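Local coordinates for protein uracil-DNA glycosylase (Sulfolobus tokodaii str. 7, PDB 4ZBY) that belongs to the uracil-DNA glycosylase superfamily, carries an iron-sulfur cluster and binds uracil in a pocket at one end of its central beta-sheet, at residues Gly31-Ala43 / Ile113-Ser125. Numbering follows the deposited sequence.
With URA (uracil), chain C.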
ATOM      1  N   GLY A  31      10.269   4.463  -3.199  1.00 16.74           N
ATOM      2  CA  GLY A  31       9.932   5.795  -2.768  1.00 17.00           C
ATOM      3  C   GLY A  31      10.839   6.321  -1.689  1.00 15.54           C
ATOM      4  O   GLY A  31      11.879   5.732  -1.370  1.00 15.27           O
ATOM      5  N   TYR A  32      10.448   7.464  -1.145  1.00 15.92           N
ATOM      6  CA  TYR A  32      11.269   8.198  -0.193  1.00 17.46           C
ATOM      7  C   TYR A  32      11.310   7.507   1.160  1.00 16.81           C
ATOM      8  O   TYR A  32      10.264   7.202   1.718  1.00 16.44           O
ATOM      9  CB  TYR A  32      10.693   9.601  -0.060  1.00 16.40           C
ATOM     10  CG  TYR A  32      11.497  10.544   0.777  1.00 16.19           C
ATOM     11  CD1 TYR A  32      10.862  11.449   1.617  1.00 19.88           C
ATOM     12  CD2 TYR A  32      12.888  10.577   0.695  1.00 20.10           C
ATOM     13  CE1 TYR A  32      11.591  12.356   2.370  1.00 22.50           C
ATOM     14  CE2 TYR A  32      13.613  11.489   1.461  1.00 23.56           C
ATOM     15  CZ  TYR A  32      12.952  12.358   2.294  1.00 25.28           C
ATOM     16  OH  TYR A  32      13.679  13.273   3.042  1.00 27.73           O
ATOM     17  N   PRO A  33      12.508   7.225   1.681  1.00 15.51           N
ATOM     18  CA  PRO A  33      12.583   6.512   2.959  1.00 17.08           C
ATOM     19  C   PRO A  33      12.038   7.305   4.130  1.00 18.16           C
ATOM     20  O   PRO A  33      11.793   6.696   5.173  1.00 21.02           O
ATOM     21  CB  PRO A  33      14.089   6.281   3.136  1.00 22.78           C
ATOM     22  CG  PRO A  33      14.559   6.133   1.750  1.00 22.15           C
ATOM     23  CD  PRO A  33      13.796   7.177   0.967  1.00 18.92           C
ATOM     24  N   LYS A  34      11.893   8.615   3.969  1.00 18.23           N
ATOM     25  CA  LYS A  34      11.315   9.467   5.016  1.00 19.55           C
ATOM     26  C   LYS A  34       9.970  10.019   4.538  1.00 18.36           C
ATOM     27  O   LYS A  34       9.512  11.096   4.965  1.00 18.26           O
ATOM     28  CB  LYS A  34      12.287  10.581   5.403  1.00 20.45           C
ATOM     29  CG  LYS A  34      13.601  10.027   5.964  1.00 19.76           C
ATOM     30  CD  LYS A  34      14.516  11.097   6.530  1.00 27.68           C
ATOM     31  CE  LYS A  34      15.680  10.454   7.290  1.00 31.99           C
ATOM     32  NZ  LYS A  34      16.616  11.477   7.823  1.00 36.26           N
ATOM     33  N   ALA A  35       9.297   9.247   3.682  1.00 16.84           N
ATOM     34  CA  ALA A  35       7.946   9.627   3.241  1.00 15.98           C
ATOM     35  C   ALA A  35       6.996   9.880   4.407  1.00 16.55           C
ATOM     36  O   ALA A  35       6.935   9.113   5.371  1.00 19.25           O
ATOM     37  CB  ALA A  35       7.345   8.547   2.328  1.00 15.04           C
ATOM     38  N   GLU A  36       6.245  10.962   4.307  1.00 16.16           N
ATOM     39  CA  GLU A  36       5.146  11.141   5.267  1.00 15.90           C
ATOM     40  C   GLU A  36       3.937  10.293   4.926  1.00 16.18           C
ATOM     41  O   GLU A  36       3.143   9.976   5.817  1.00 16.54           O
ATOM     42  CB  GLU A  36       4.747  12.597   5.344  1.00 21.78           C
ATOM     43  CG  GLU A  36       5.815  13.398   6.062  1.00 26.86           C
ATOM     44  CD  GLU A  36       5.429  14.845   6.250  1.00 35.65           C
ATOM     45  OE1 GLU A  36       4.358  15.240   5.753  1.00 37.01           O
ATOM     46  OE2 GLU A  36       6.194  15.571   6.912  1.00 43.05           O
ATOM     47  N   ILE A  37       3.762   9.961   3.649  1.00 13.73           N
ATOM     48  CA  ILE A  37       2.629   9.114   3.242  1.00 14.85           C
ATOM     49  C   ILE A  37       3.110   7.825   2.597  1.00 15.69           C
ATOM     50  O   ILE A  37       3.900   7.817   1.653  1.00 14.17           O
ATOM     51  CB  ILE A  37       1.691   9.832   2.258  1.00 15.38           C
ATOM     52  CG1 ILE A  37       1.327  11.225   2.784  1.00 17.84           C
ATOM     53  CG2 ILE A  37       0.461   8.945   1.966  1.00 16.67           C
ATOM     54  CD1 ILE A  37       0.419  12.058   1.855  1.00 16.43           C
ATOM     55  N   MET A  38       2.606   6.723   3.111  1.00 13.99           N
ATOM     56  CA  MET A  38       2.962   5.416   2.599  1.00 15.16           C
ATOM     57  C   MET A  38       1.677   4.814   2.026  1.00 14.50           C
ATOM     58  O   MET A  38       0.628   4.863   2.677  1.00 15.61           O
ATOM     59  CB  MET A  38       3.567   4.572   3.736  1.00 16.72           C
ATOM     60  CG  MET A  38       3.981   3.178   3.383  1.00 22.21           C
ATOM     61  SD  MET A  38       4.861   2.490   4.840  1.00 25.61           S
ATOM     62  CE  MET A  38       5.192   0.894   4.139  1.00 25.60           C
ATOM     63  N   PHE A  39       1.735   4.304   0.797  1.00 14.08           N
ATOM     64  CA  PHE A  39       0.575   3.651   0.151  1.00 12.67           C
ATOM     65  C   PHE A  39       0.811   2.163   0.127  1.00 14.49           C
ATOM     66  O   PHE A  39       1.888   1.712  -0.256  1.00 15.54           O
ATOM     67  CB  PHE A  39       0.391   4.168  -1.288  1.00 14.81           C
ATOM     68  CG  PHE A  39       0.066   5.625  -1.345  1.00 15.68           C
ATOM     69  CD1 PHE A  39      -1.257   6.047  -1.355  1.00 15.53           C
ATOM     70  CD2 PHE A  39       1.077   6.558  -1.306  1.00 15.11           C
ATOM     71  CE1 PHE A  39      -1.569   7.400  -1.364  1.00 15.27           C
ATOM     72  CE2 PHE A  39       0.786   7.923  -1.316  1.00 15.14           C
ATOM     73  CZ  PHE A  39      -0.538   8.335  -1.347  1.00 14.48           C
ATOM     74  N   VAL A  40      -0.189   1.399   0.525  1.00 13.01           N
ATOM     75  CA  VAL A  40      -0.041  -0.062   0.514  1.00 14.62           C
ATOM     76  C   VAL A  40      -1.180  -0.697  -0.239  1.00 15.16           C
ATOM     77  O   VAL A  40      -2.336  -0.576   0.166  1.00 16.82           O
ATOM     78  CB  VAL A  40      -0.014  -0.647   1.952  1.00 14.97           C
ATOM     79  CG1 VAL A  40       0.298  -2.148   1.927  1.00 14.85           C
ATOM     80  CG2 VAL A  40       1.003   0.098   2.815  1.00 14.54           C
ATOM     81  N   GLY A  41      -0.849  -1.378  -1.334  1.00 13.34           N
ATOM     82  CA  GLY A  41      -1.850  -2.134  -2.072  1.00 14.05           C
ATOM     83  C   GLY A  41      -1.868  -3.609  -1.727  1.00 16.71           C
ATOM     84  O   GLY A  41      -1.344  -4.051  -0.709  1.00 15.49           O
ATOM     85  N   GLU A  42      -2.511  -4.379  -2.599  1.00 14.82           N
ATOM     86  CA  GLU A  42      -2.690  -5.817  -2.408  1.00 17.07           C
ATOM     87  C   GLU A  42      -1.463  -6.634  -2.848  1.00 19.36           C
ATOM     88  O   GLU A  42      -0.769  -7.253  -2.026  1.00 18.87           O
ATOM     89  CB  GLU A  42      -3.925  -6.283  -3.184  1.00 22.14           C
ATOM     90  CG  GLU A  42      -4.150  -7.797  -3.129  1.00 25.28           C
ATOM     91  CD  GLU A  42      -5.313  -8.254  -3.996  1.00 32.46           C
ATOM     92  OE1 GLU A  42      -6.032  -7.391  -4.560  1.00 34.67           O
ATOM     93  OE2 GLU A  42      -5.501  -9.486  -4.109  1.00 32.13           O
ATOM     94  N   ALA A  43      -1.229  -6.648  -4.152  1.00 18.54           N
ATOM     95  CA  ALA A  43      -0.133  -7.413  -4.742  1.00 15.12           C
ATOM     96  C   ALA A  43       0.109  -6.890  -6.146  1.00 17.76           C
ATOM     97  O   ALA A  43      -0.789  -6.275  -6.753  1.00 21.05           O
ATOM     98  CB  ALA A  43      -0.457  -8.931  -4.751  1.00 15.05           C
ATOM     99  N   ILE A 113      10.265   3.380   7.925  1.00 19.98           N
ATOM    100  CA  ILE A 113       9.734   4.637   7.424  1.00 17.26           C
ATOM    101  C   ILE A 113       8.983   5.456   8.487  1.00 17.28           C
ATOM    102  O   ILE A 113       9.153   6.677   8.556  1.00 18.50           O
ATOM    103  CB  ILE A 113       8.830   4.367   6.212  1.00 15.95           C
ATOM    104  CG1 ILE A 113       9.675   3.776   5.075  1.00 16.77           C
ATOM    105  CG2 ILE A 113       8.204   5.653   5.725  1.00 14.33           C
ATOM    106  CD1 ILE A 113       8.853   3.125   3.983  1.00 17.11           C
ATOM    107  N   MET A 114       8.169   4.789   9.307  1.00 18.26           N
ATOM    108  CA  MET A 114       7.311   5.458  10.290  1.00 17.23           C
ATOM    109  C   MET A 114       6.566   6.640   9.697  1.00 17.24           C
ATOM    110  O   MET A 114       6.657   7.770  10.209  1.00 19.36           O
ATOM    111  CB  MET A 114       8.128   5.903  11.521  1.00 22.00           C
ATOM    112  CG  MET A 114       8.673   4.720  12.304  1.00 27.27           C
ATOM    113  SD  MET A 114       7.349   3.674  12.955  1.00 33.09           S
ATOM    114  CE  MET A 114       6.618   4.841  14.121  1.00 32.26           C
ATOM    115  N   PRO A 115       5.787   6.387   8.642  1.00 18.58           N
ATOM    116  CA  PRO A 115       5.066   7.482   7.982  1.00 19.15           C
ATOM    117  C   PRO A 115       4.004   8.132   8.877  1.00 18.87           C
ATOM    118  O   PRO A 115       3.473   7.514   9.835  1.00 19.26           O
ATOM    119  CB  PRO A 115       4.424   6.786   6.792  1.00 16.85           C
ATOM    120  CG  PRO A 115       4.121   5.385   7.339  1.00 18.16           C
ATOM    121  CD  PRO A 115       5.325   5.063   8.184  1.00 18.66           C
ATOM    122  N   LYS A 116       3.701   9.392   8.582  1.00 15.71           N
ATOM    123  CA  LYS A 116       2.590  10.077   9.238  1.00 16.90           C
ATOM    124  C   LYS A 116       1.257   9.384   8.918  1.00 16.53           C
ATOM    125  O   LYS A 116       0.359   9.296   9.765  1.00 18.69           O
ATOM    126  CB  LYS A 116       2.530  11.545   8.775  1.00 18.71           C
ATOM    127  CG  LYS A 116       1.398  12.354   9.421  1.00 24.79           C
ATOM    128  CD  LYS A 116       1.434  13.818   8.927  1.00 30.23           C
ATOM    129  CE  LYS A 116       0.465  14.701   9.714  1.00 36.34           C
ATOM    130  NZ  LYS A 116       0.495  16.122   9.252  1.00 38.03           N
ATOM    131  N   ILE A 117       1.125   8.972   7.667  1.00 14.51           N
ATOM    132  CA  ILE A 117      -0.116   8.396   7.155  1.00 16.33           C
ATOM    133  C   ILE A 117       0.187   7.129   6.382  1.00 17.00           C
ATOM    134  O   ILE A 117       1.121   7.112   5.555  1.00 14.59           O
ATOM    135  CB  ILE A 117      -0.842   9.386   6.223  1.00 13.54           C
ATOM    136  CG1 ILE A 117      -1.232  10.657   6.964  1.00 18.19           C
ATOM    137  CG2 ILE A 117      -2.078   8.745   5.538  1.00 16.45           C
ATOM    138  CD1 ILE A 117      -1.525  11.814   6.055  1.00 20.57           C
ATOM    139  N   ILE A 118      -0.592   6.074   6.641  1.00 16.27           N
ATOM    140  CA  ILE A 118      -0.617   4.929   5.742  1.00 17.96           C
ATOM    141  C   ILE A 118      -1.960   4.895   5.040  1.00 17.15           C
ATOM    142  O   ILE A 118      -2.998   4.820   5.692  1.00 16.38           O
ATOM    143  CB  ILE A 118      -0.401   3.599   6.470  1.00 16.86           C
ATOM    144  CG1 ILE A 118       1.007   3.542   7.070  1.00 16.90           C
ATOM    145  CG2 ILE A 118      -0.586   2.440   5.493  1.00 15.98           C
ATOM    146  CD1 ILE A 118       1.204   2.393   8.059  1.00 18.86           C
ATOM    147  N   VAL A 119      -1.938   4.968   3.713  1.00 15.33           N
ATOM    148  CA  VAL A 119      -3.167   4.814   2.933  1.00 14.58           C
ATOM    149  C   VAL A 119      -3.274   3.355   2.503  1.00 13.62           C
ATOM    150  O   VAL A 119      -2.404   2.871   1.773  1.00 16.17           O
ATOM    151  CB  VAL A 119      -3.149   5.732   1.695  1.00 13.13           C
ATOM    152  CG1 VAL A 119      -4.416   5.581   0.884  1.00 13.16           C
ATOM    153  CG2 VAL A 119      -2.945   7.182   2.132  1.00 13.94           C
ATOM    154  N   THR A 120      -4.298   2.656   2.996  1.00 15.00           N
ATOM    155  CA  THR A 120      -4.443   1.237   2.665  1.00 14.79           C
ATOM    156  C   THR A 120      -5.452   1.151   1.538  1.00 16.62           C
ATOM    157  O   THR A 120      -6.659   1.375   1.704  1.00 19.20           O
ATOM    158  CB  THR A 120      -4.855   0.344   3.868  1.00 15.05           C
ATOM    159  OG1 THR A 120      -6.022   0.864   4.492  1.00 17.48           O
ATOM    160  CG2 THR A 120      -3.756   0.304   4.932  1.00 17.58           C
ATOM    161  N   LEU A 121      -4.918   0.822   0.371  1.00 15.79           N
ATOM    162  CA  LEU A 121      -5.683   0.775  -0.863  1.00 15.27           C
ATOM    163  C   LEU A 121      -6.310  -0.600  -1.017  1.00 17.39           C
ATOM    164  O   LEU A 121      -5.636  -1.554  -1.428  1.00 18.89           O
ATOM    165  CB  LEU A 121      -4.769   1.075  -2.074  1.00 13.99           C
ATOM    166  CG  LEU A 121      -4.009   2.411  -2.075  1.00 14.31           C
ATOM    167  CD1 LEU A 121      -2.892   2.365  -3.141  1.00 14.87           C
ATOM    168  CD2 LEU A 121      -4.987   3.566  -2.331  1.00 16.54           C
ATOM    169  N   GLY A 122      -7.590  -0.700  -0.671  1.00 17.28           N
ATOM    170  CA  GLY A 122      -8.341  -1.931  -0.900  1.00 19.36           C
ATOM    171  C   GLY A 122      -8.445  -2.810   0.336  1.00 20.47           C
ATOM    172  O   GLY A 122      -7.826  -2.525   1.373  1.00 19.74           O
ATOM    173  N   ARG A 123      -9.186  -3.910   0.207  1.00 19.98           N
ATOM    174  CA  ARG A 123      -9.557  -4.699   1.364  1.00 20.51           C
ATOM    175  C   ARG A 123      -8.425  -5.516   1.949  1.00 20.44           C
ATOM    176  O   ARG A 123      -8.420  -5.781   3.142  1.00 23.84           O
ATOM    177  CB  ARG A 123     -10.722  -5.643   1.019  1.00 23.92           C
ATOM    178  CG  ARG A 123     -10.423  -6.676  -0.085  1.00 24.83           C
ATOM    179  CD  ARG A 123     -11.673  -7.497  -0.364  1.00 25.87           C
ATOM    180  NE  ARG A 123     -11.488  -8.558  -1.369  1.00 28.14           N
ATOM    181  CZ  ARG A 123     -11.220  -9.834  -1.079  1.00 32.57           C
ATOM    182  NH1 ARG A 123     -11.064 -10.221   0.182  1.00 33.93           N
ATOM    183  NH2 ARG A 123     -11.125 -10.738  -2.053  1.00 32.37           N
ATOM    184  N   HIS A 124      -7.497  -5.983   1.127  1.00 19.55           N
ATOM    185  CA  HIS A 124      -6.464  -6.866   1.652  1.00 21.41           C
ATOM    186  C   HIS A 124      -5.492  -6.100   2.533  1.00 19.00           C
ATOM    187  O   HIS A 124      -5.161  -6.541   3.637  1.00 21.50           O
ATOM    188  CB  HIS A 124      -5.714  -7.553   0.512  1.00 21.62           C
ATOM    189  CG  HIS A 124      -6.559  -8.531  -0.237  1.00 25.00           C
ATOM    190  ND1 HIS A 124      -7.232  -8.210  -1.396  1.00 27.92           N
ATOM    191  CD2 HIS A 124      -6.884  -9.814   0.045  1.00 25.02           C
ATOM    192  CE1 HIS A 124      -7.914  -9.262  -1.811  1.00 28.03           C
ATOM    193  NE2 HIS A 124      -7.714 -10.251  -0.958  1.00 28.57           N
ATOM    194  N   SER A 125      -5.025  -4.970   2.034  1.00 15.93           N
ATOM    195  CA  SER A 125      -4.046  -4.203   2.789  1.00 16.14           C
ATOM    196  C   SER A 125      -4.720  -3.606   4.021  1.00 18.67           C
ATOM    197  O   SER A 125      -4.123  -3.549   5.107  1.00 19.06           O
ATOM    198  CB  SER A 125      -3.412  -3.105   1.916  1.00 16.53           C
ATOM    199  OG  SER A 125      -4.409  -2.191   1.517  1.00 20.24           O
TER
HETATM  200  N1  URA C 202      -2.530  -3.604  -7.652  1.00 27.42           N
HETATM  201  C2  URA C 202      -1.968  -3.527  -6.425  1.00 24.52           C
HETATM  202  O2  URA C 202      -2.542  -3.875  -5.409  1.00 22.65           O
HETATM  203  N3  URA C 202      -0.665  -3.224  -6.391  1.00 23.73           N
HETATM  204  C4  URA C 202       0.131  -2.987  -7.454  1.00 22.81           C
HETATM  205  O4  URA C 202       1.288  -2.648  -7.271  1.00 20.13           O
HETATM  206  C5  URA C 202      -0.490  -3.065  -8.716  1.00 24.48           C
HETATM  207  C6  URA C 202      -1.808  -3.362  -8.797  1.00 24.69           C
HETATM  208  O   HOH W   1       8.584   9.167   7.510  1.00 23.54           O
HETATM  209  O   HOH W   2      -7.347  -5.487  -2.037  1.00 26.13           O
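The carboxylate of E42 lies stacked over one face of the H124 imidazole, tilted by 25°, with E42 OE2 3.3 Å from H124 CE1. An extended E42 side chain, CG anti to the backbone N (chi1 176°), carries the acid across the ring instead of to its edge. ND1 of H124 is turned to a water in the ring plane, 2.8 Å from the water oxygen, and that water accepts from H124 N and gives a weak bond to E42 OE1. The backbone of the same glutamate faces the ligand: E42 N donates to O2 of uracil at 2.9 Å, and A43 N adds a weak bond to the same oxygen.

These groups lie just beyond two parallel strands, 37-41 and 117-121, neighbours in the mixed sheet. Five backbone hydrogen bonds join them, from I117 N to E36 O through to L121 N to V40 O. V40 O is gripped twice: S125 OG, 3.0 Å from V40 O, approaches from the face of the carbonyl plane opposite the one used by L121 N, tying the first turn of helix 123-133 to the strand end.

On one sheet face the F39 ring lies beside V119, its CD1 3.6 Å from V119 CB, beneath helix 58-71. On the other, the extended M38 places SD against P115 CG and I113 CD1.

D93 of a neighbouring loop sets a second acid beside E42. H124 meets both the acid of E42 and the guanidinium of R123, whose electrostatic effects on the imidazole would probably oppose each other. The carbonyl of V40, accepting two hydrogen bonds, is consistent with a fixed strand end, from which E42 N reaches uracil.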